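Local coordinates for enoyl CoA hydratase/isomerase (Crotonase) (Legionella pneumophila subsp. pneumophila, PDB 3I47), which probably catalyses the hydration of enoyl-CoA thioesters or a related isomerisation, at residues A[12-17]-A[196-201]; A[122-127]-A[179-184]; A[132-137]-A[161-166]. All blocks are in the same frame, centred on the assembly; numbering follows the deposited sequence.

How the contacts relate
Contacts 1 and 2 work on one sheet: contact 1 lays the end of helix 189-201 against strand 14-19, whereas contact 2 adds strand 182-184 beside strand 123-127. They touch through Y196, whose OH lies 3.1 Å from H182 NE2, a probable hydrogen bond. Contact 3 lies on the opposite side of the chain centre from contact 1, about 32 Å away between centres, and there a helix end meets the chain leaving the smaller sheet; F132 packs on V180 of contact 2. All three are partly buried. Contact 2, the nearest to the chain centre, is mostly backbone hydrogen bonding, contact 1 is light apolar packing beside a turn, and contact 3 joins aromatic packing to two water bridges.

Contact 1 (A[12-17]-A[196-201])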
# COMPACT_ATOMS: atom_id res chain seq x y z
N ASP A 12 -4.48 -18.34 -1.68
CA ASP A 12 -4.30 -18.56 -0.22
C ASP A 12 -4.62 -17.30 0.63
O ASP A 12 -3.80 -16.84 1.45
CB ASP A 12 -2.87 -19.08 0.09
CG ASP A 12 -2.63 -19.35 1.60
OD1 ASP A 12 -3.56 -19.81 2.30
OD2 ASP A 12 -1.50 -19.11 2.08
N LYS A 13 -5.82 -16.76 0.40
CA LYS A 13 -6.36 -15.60 1.13
C LYS A 13 -5.64 -14.28 0.86
O LYS A 13 -5.88 -13.29 1.56
CB LYS A 13 -6.48 -15.89 2.63
CG LYS A 13 -7.31 -17.14 2.92
CD LYS A 13 -7.65 -17.28 4.39
CE LYS A 13 -8.51 -18.52 4.64
NZ LYS A 13 -9.83 -18.46 3.91
N VAL A 14 -4.79 -14.27 -0.17
CA VAL A 14 -4.12 -13.04 -0.61
C VAL A 14 -4.69 -12.58 -1.95
O VAL A 14 -4.65 -13.31 -2.94
CB VAL A 14 -2.59 -13.24 -0.73
CG1 VAL A 14 -1.90 -11.94 -1.13
CG2 VAL A 14 -2.00 -13.74 0.58
N GLY A 15 -5.24 -11.36 -1.98
CA GLY A 15 -5.71 -10.77 -3.24
C GLY A 15 -4.56 -10.05 -3.90
O GLY A 15 -3.90 -9.22 -3.26
N LEU A 16 -4.30 -10.37 -5.16
CA LEU A 16 -3.14 -9.83 -5.87
C LEU A 16 -3.60 -8.98 -7.04
O LEU A 16 -4.26 -9.48 -7.95
CB LEU A 16 -2.28 -10.99 -6.40
CG LEU A 16 -1.75 -12.00 -5.38
CD1 LEU A 16 -1.35 -13.29 -6.08
CD2 LEU A 16 -0.57 -11.41 -4.66
N LEU A 17 -3.30 -7.68 -7.00
CA LEU A 17 -3.56 -6.77 -8.12
C LEU A 17 -2.24 -6.54 -8.80
O LEU A 17 -1.29 -6.08 -8.16
CB LEU A 17 -4.13 -5.43 -7.63
CG LEU A 17 -5.59 -5.26 -7.20
CD1 LEU A 17 -5.89 -5.92 -5.86
CD2 LEU A 17 -5.91 -3.78 -7.15
N TYR A 196 5.50 -13.62 2.64
CA TYR A 196 5.30 -12.66 3.71
C TYR A 196 3.81 -12.34 3.85
O TYR A 196 3.29 -12.27 4.98
CB TYR A 196 6.13 -11.41 3.41
CG TYR A 196 6.11 -10.34 4.48
CD1 TYR A 196 6.91 -10.45 5.61
CD2 TYR A 196 5.31 -9.22 4.34
CE1 TYR A 196 6.90 -9.46 6.60
CE2 TYR A 196 5.29 -8.22 5.32
CZ TYR A 196 6.10 -8.35 6.44
OH TYR A 196 6.10 -7.37 7.40
N ALA A 197 3.13 -12.17 2.72
CA ALA A 197 1.69 -11.91 2.72
C ALA A 197 0.94 -13.11 3.28
O ALA A 197 0.03 -12.94 4.08
CB ALA A 197 1.19 -11.55 1.31
N SER A 198 1.35 -14.32 2.88
CA SER A 198 0.72 -15.54 3.38
C SER A 198 0.86 -15.64 4.90
O SER A 198 -0.10 -16.00 5.59
CB SER A 198 1.29 -16.78 2.69
OG SER A 198 0.88 -16.83 1.34
N GLN A 199 2.04 -15.29 5.42
CA GLN A 199 2.26 -15.31 6.87
C GLN A 199 1.30 -14.40 7.63
O GLN A 199 0.74 -14.79 8.66
CB GLN A 199 3.71 -14.99 7.20
CG GLN A 199 4.63 -16.17 6.90
CD GLN A 199 6.08 -15.76 6.68
OE1 GLN A 199 6.45 -14.58 6.78
NE2 GLN A 199 6.93 -16.75 6.36
N ILE A 200 1.10 -13.18 7.14
CA ILE A 200 0.11 -12.29 7.73
C ILE A 200 -1.31 -12.87 7.60
O ILE A 200 -2.10 -12.79 8.55
CB ILE A 200 0.21 -10.87 7.10
CG1 ILE A 200 1.59 -10.27 7.40
CG2 ILE A 200 -0.89 -9.96 7.64
CD1 ILE A 200 1.89 -8.98 6.63
N SER A 201 -1.61 -13.48 6.46
CA SER A 201 -2.95 -14.04 6.20
C SER A 201 -3.24 -15.23 7.10
O SER A 201 -4.39 -15.60 7.29
CB SER A 201 -3.14 -14.41 4.72
OG SER A 201 -2.51 -15.65 4.41
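V14 meets A197 through both of its methyls, CG2 lying 3.9 Å and CG1 4.0 Å from A197 CB. With CG1 anti to the backbone N (chi1 -178°), CG2 stands beside that nitrogen and also passes over the helix backbone, 4.1 Å from S198 N. A branched valine against a bare alanine methyl suits this place, because a small helix residue lets the strand side chain lie close to the helix backbone.

Above this apolar patch the contact turns polar. D12 OD2 comes within 3.4 Å of S198 OG, but that hydroxyl has its hydrogen bond with L194 O, one turn back in its own helix. S201 OG likewise turns inward: at chi1 78° it sits between its backbone N and carbonyl carbon and donates to S198 O at 2.7 Å, approaching at a C=O...donor angle of 114°. Serine thus serves a helix end by satisfying a carbonyl of the last turn, while the same OG lies 3.4 Å from D12 O. K13 brings only CB to this place, opposite S201 CB, and its long chain then leads away from the helix.

D12 and K13 both have positive phi, as in a type I' turn, and form the tight corner joining strands 6-11 and 14-19 into a hairpin. R50 bonds the carbonyl of S201 through NH1 and pairs with the backbone of K13, so it spans both segments. Beyond, strand 51-56 runs parallel to strand 14-19, with V53 packing on V14 and V51 on I200, and the end of helix 189-201 packs obliquely, roughly antiparallel, on the two strands.

Contact 2 (A[122-127]-A[179-184]); sequences DIAIAS and LVQHCV
Q181 reaches back along the edge of strand 123-127 and grips it with both ends of its amide. From CB the chain leaves with CG anti to the carbonyl carbon, then bends at chi2 (104°), which carries CD to 3.9 Å from I123 CA. OE1 accepts from A124 N at 2.8 Å in a nearly straight bond (169° at the hydrogen). NE2 donates to D122 O at 3.0 Å, using a lone pair in the carbonyl plane, and D122 O in turn lies close to the Q181 amide plane. Glutamine, with a donor and an acceptor on one flat tip, thus substitutes for main chain where the loop before strand 182-184 has not yet reached strand geometry.

Regular pairing takes over from there. Q181 N donates to A124 O, and A126 bonds both ways, its N to H182 O and its O from V184 N. On one face, V180 CG1 sits over the methyls of A124 and A126, 3.8 Å from A124 CB; small alanines leave room for it beneath helix 171-176. On the other, H182 presents the edge of its ring to I123, CD2 lying 4.1 Å from I123 CG2, while I125 CG2 packs on V184 CG2 under helix 189-201.

Parallel bonding of this kind, at a strand angle of 24°, adds the outermost strand of this chain to the large sheet of the crotonase fold, with helices covering both faces.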
# COMPACT_ATOMS: atom_id res chain seq x y z
N ASP A 122 0.08 -0.22 3.79
CA ASP A 122 0.65 -0.38 5.14
C ASP A 122 2.14 -0.71 5.08
O ASP A 122 2.93 -0.24 5.90
CB ASP A 122 -0.01 -1.52 5.92
CG ASP A 122 -1.48 -1.30 6.18
OD1 ASP A 122 -1.89 -0.17 6.51
OD2 ASP A 122 -2.21 -2.30 6.07
N ILE A 123 2.49 -1.55 4.11
CA ILE A 123 3.82 -2.14 4.02
C ILE A 123 4.28 -2.05 2.57
O ILE A 123 3.48 -2.29 1.67
CB ILE A 123 3.82 -3.63 4.43
CG1 ILE A 123 3.36 -3.80 5.88
CG2 ILE A 123 5.20 -4.27 4.20
CD1 ILE A 123 2.86 -5.24 6.18
N ALA A 124 5.54 -1.69 2.36
CA ALA A 124 6.11 -1.73 1.02
C ALA A 124 7.40 -2.54 1.04
O ALA A 124 8.21 -2.43 1.97
CB ALA A 124 6.33 -0.30 0.44
N ILE A 125 7.54 -3.40 0.03
CA ILE A 125 8.67 -4.29 -0.12
C ILE A 125 9.31 -3.92 -1.45
O ILE A 125 8.62 -3.90 -2.48
CB ILE A 125 8.20 -5.76 -0.18
CG1 ILE A 125 7.46 -6.16 1.12
CG2 ILE A 125 9.40 -6.70 -0.44
CD1 ILE A 125 6.71 -7.51 1.03
N ALA A 126 10.61 -3.63 -1.44
CA ALA A 126 11.31 -3.24 -2.66
C ALA A 126 12.41 -4.23 -3.00
O ALA A 126 13.05 -4.79 -2.10
CB ALA A 126 11.89 -1.85 -2.50
N SER A 127 12.63 -4.44 -4.30
CA SER A 127 13.82 -5.14 -4.75
C SER A 127 15.02 -4.19 -4.59
O SER A 127 14.85 -2.96 -4.52
CB SER A 127 13.67 -5.54 -6.22
OG SER A 127 13.48 -4.38 -7.00
N LEU A 179 9.94 4.43 3.87
CA LEU A 179 8.98 4.30 2.77
C LEU A 179 8.77 2.82 2.49
O LEU A 179 7.63 2.36 2.29
CB LEU A 179 9.47 5.02 1.51
CG LEU A 179 8.54 4.92 0.28
CD1 LEU A 179 7.16 5.47 0.62
CD2 LEU A 179 9.16 5.68 -0.88
N VAL A 180 9.87 2.08 2.44
CA VAL A 180 9.78 0.61 2.36
C VAL A 180 10.33 0.01 3.63
O VAL A 180 11.25 0.57 4.26
CB VAL A 180 10.48 -0.00 1.11
CG1 VAL A 180 9.99 0.66 -0.17
CG2 VAL A 180 11.96 0.08 1.20
N GLN A 181 9.76 -1.13 4.02
CA GLN A 181 10.17 -1.81 5.25
C GLN A 181 10.98 -3.08 5.04
O GLN A 181 11.48 -3.67 6.01
CB GLN A 181 8.95 -2.14 6.11
CG GLN A 181 8.19 -0.94 6.65
CD GLN A 181 6.90 -0.66 5.92
OE1 GLN A 181 6.84 -0.72 4.70
NE2 GLN A 181 5.85 -0.35 6.67
N HIS A 182 11.10 -3.51 3.77
CA HIS A 182 11.88 -4.68 3.39
C HIS A 182 12.54 -4.40 2.05
O HIS A 182 11.91 -3.86 1.15
CB HIS A 182 10.98 -5.91 3.23
CG HIS A 182 10.20 -6.24 4.46
ND1 HIS A 182 10.71 -7.01 5.48
CD2 HIS A 182 8.96 -5.87 4.85
CE1 HIS A 182 9.81 -7.12 6.44
NE2 HIS A 182 8.74 -6.42 6.09
N CYS A 183 13.80 -4.80 1.94
CA CYS A 183 14.56 -4.61 0.72
C CYS A 183 15.22 -5.96 0.46
O CYS A 183 16.02 -6.45 1.27
CB CYS A 183 15.58 -3.48 0.92
SG CYS A 183 16.53 -3.03 -0.54
N VAL A 184 14.84 -6.59 -0.65
CA VAL A 184 15.13 -8.01 -0.89
C VAL A 184 15.71 -8.23 -2.29
O VAL A 184 15.58 -7.36 -3.17
CB VAL A 184 13.86 -8.88 -0.67
CG1 VAL A 184 13.34 -8.71 0.77
CG2 VAL A 184 12.78 -8.50 -1.66

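Contact 3 (A[132-137]-A[161-166])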
# COMPACT_ATOMS: atom_id res chain seq x y z
N PHE A 132 13.03 5.40 -6.59
CA PHE A 132 11.85 6.21 -6.35
C PHE A 132 12.11 7.67 -6.70
O PHE A 132 13.25 8.12 -6.65
CB PHE A 132 11.46 6.13 -4.87
CG PHE A 132 11.08 4.75 -4.42
CD1 PHE A 132 12.06 3.84 -4.05
CD2 PHE A 132 9.73 4.38 -4.35
CE1 PHE A 132 11.69 2.54 -3.62
CE2 PHE A 132 9.36 3.10 -3.94
CZ PHE A 132 10.34 2.19 -3.56
N CYS A 133 11.05 8.39 -7.03
CA CYS A 133 11.19 9.82 -7.32
C CYS A 133 9.86 10.53 -7.25
O CYS A 133 8.86 10.05 -7.79
CB CYS A 133 11.80 10.02 -8.72
SG CYS A 133 12.20 11.72 -9.14
N PHE A 134 9.84 11.70 -6.61
CA PHE A 134 8.70 12.62 -6.69
C PHE A 134 9.09 13.73 -7.67
O PHE A 134 9.69 14.74 -7.29
CB PHE A 134 8.33 13.17 -5.31
CG PHE A 134 8.22 12.12 -4.25
CD1 PHE A 134 7.23 11.14 -4.33
CD2 PHE A 134 9.12 12.07 -3.19
CE1 PHE A 134 7.14 10.13 -3.36
CE2 PHE A 134 9.04 11.07 -2.22
CZ PHE A 134 8.05 10.10 -2.30
N SER A 135 8.77 13.51 -8.95
CA SER A 135 9.35 14.30 -10.03
C SER A 135 8.59 15.59 -10.39
O SER A 135 9.04 16.34 -11.25
CB SER A 135 9.49 13.42 -11.29
OG SER A 135 8.25 12.81 -11.59
N GLU A 136 7.47 15.84 -9.71
CA GLU A 136 6.50 16.87 -10.14
C GLU A 136 7.07 18.28 -10.32
O GLU A 136 6.70 18.97 -11.27
CB GLU A 136 5.29 16.90 -9.21
CG GLU A 136 4.34 15.69 -9.36
CD GLU A 136 4.85 14.38 -8.74
OE1 GLU A 136 5.90 14.35 -8.06
OE2 GLU A 136 4.16 13.34 -8.92
N VAL A 137 7.97 18.70 -9.44
CA VAL A 137 8.47 20.08 -9.53
C VAL A 137 9.29 20.34 -10.81
O VAL A 137 9.47 21.49 -11.21
CB VAL A 137 9.27 20.56 -8.27
CG1 VAL A 137 8.38 20.58 -7.02
CG2 VAL A 137 10.55 19.75 -8.06
N MET A 161 12.16 17.62 1.56
CA MET A 161 13.40 17.56 0.78
C MET A 161 13.17 16.94 -0.59
O MET A 161 13.55 17.52 -1.62
CB MET A 161 14.45 16.73 1.52
CG MET A 161 15.74 16.48 0.74
SD MET A 161 16.98 15.52 1.67
CE MET A 161 16.44 13.86 1.32
N LEU A 162 12.57 15.75 -0.60
CA LEU A 162 12.46 15.00 -1.84
C LEU A 162 11.46 15.63 -2.81
O LEU A 162 11.64 15.52 -4.03
CB LEU A 162 12.10 13.53 -1.55
CG LEU A 162 13.15 12.81 -0.71
CD1 LEU A 162 12.56 11.50 -0.16
CD2 LEU A 162 14.41 12.58 -1.54
N PHE A 163 10.44 16.31 -2.27
CA PHE A 163 9.50 17.05 -3.14
C PHE A 163 10.22 18.24 -3.80
O PHE A 163 10.01 18.51 -4.98
CB PHE A 163 8.30 17.62 -2.36
CG PHE A 163 7.36 16.60 -1.78
CD1 PHE A 163 7.39 15.27 -2.18
CD2 PHE A 163 6.40 17.00 -0.84
CE1 PHE A 163 6.50 14.33 -1.63
CE2 PHE A 163 5.51 16.09 -0.29
CZ PHE A 163 5.56 14.75 -0.69
N MET A 164 11.04 18.95 -3.03
CA MET A 164 11.69 20.15 -3.54
C MET A 164 12.79 19.82 -4.55
O MET A 164 13.02 20.57 -5.50
CB MET A 164 12.28 20.99 -2.39
CG MET A 164 11.23 21.56 -1.42
SD MET A 164 11.93 22.73 -0.18
CE MET A 164 13.26 21.76 0.56
N SER A 165 13.49 18.71 -4.33
CA SER A 165 14.65 18.37 -5.16
C SER A 165 14.27 17.55 -6.39
O SER A 165 14.98 17.60 -7.39
CB SER A 165 15.68 17.58 -4.34
OG SER A 165 15.19 16.26 -4.12
N ALA A 166 13.19 16.78 -6.29
CA ALA A 166 12.81 15.78 -7.30
C ALA A 166 13.95 14.78 -7.57
O ALA A 166 14.06 14.22 -8.67
CB ALA A 166 12.34 16.47 -8.60
O HOH W 1 8.44 17.19 -6.89
O HOH W 2 12.09 12.89 -5.14
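F134 and F163 form a T-shaped pair: the edge of F163 points at one face of F134, with ring centroids 5.3 Å apart and planes at 84°. F163 CE1 stands above that face, offset toward the rim, 3.8 Å from F134 CG. At the edge of F134, near the ring plane, lies L162 CB, 3.7 Å from F134 CD2. The CB of F163 sets out away from segment 132-137, and it is the rim, CD1 and CE1, that returns to make the stack. Phenylalanine suits both places, since one ring offers a broad face and the other a thin edge; V150 of helix 147-154 packs against both.

Past the rings, the chain at 135-137 folds over the last turn of the helix. V137, with CG1 anti to its carbonyl carbon (chi1 -63°), sets both methyls against F163 O, CG1 at 3.3 Å, and CG2 also reaches M164 O and A166 CB. A166, the first residue past the helix, has positive phi, which a residue bearing only a methyl tolerates better than a beta-branched one, and its CA points a hydrogen at F134 O (CA...O 3.3 Å). C133 SG lies 3.2 Å from A166 O, whose hydrogen bond is with K138 NZ.

Two waters complete the polar side. One donates to F134 O and, at 2.8 Å, to F163 O, and accepts from V137 N, so it serves a carbonyl of the last helical turn. The other accepts from F134 N and donates at 2.9 Å to L162 O, a carbonyl that A166 N also uses.

The contact packs the C-terminal end of helix 156-165 on the loop and 3-10 turn that leave strand 131-133. The helix end, tied to that loop by two waters, lies beside the smaller sheet of this crotonase-type fold.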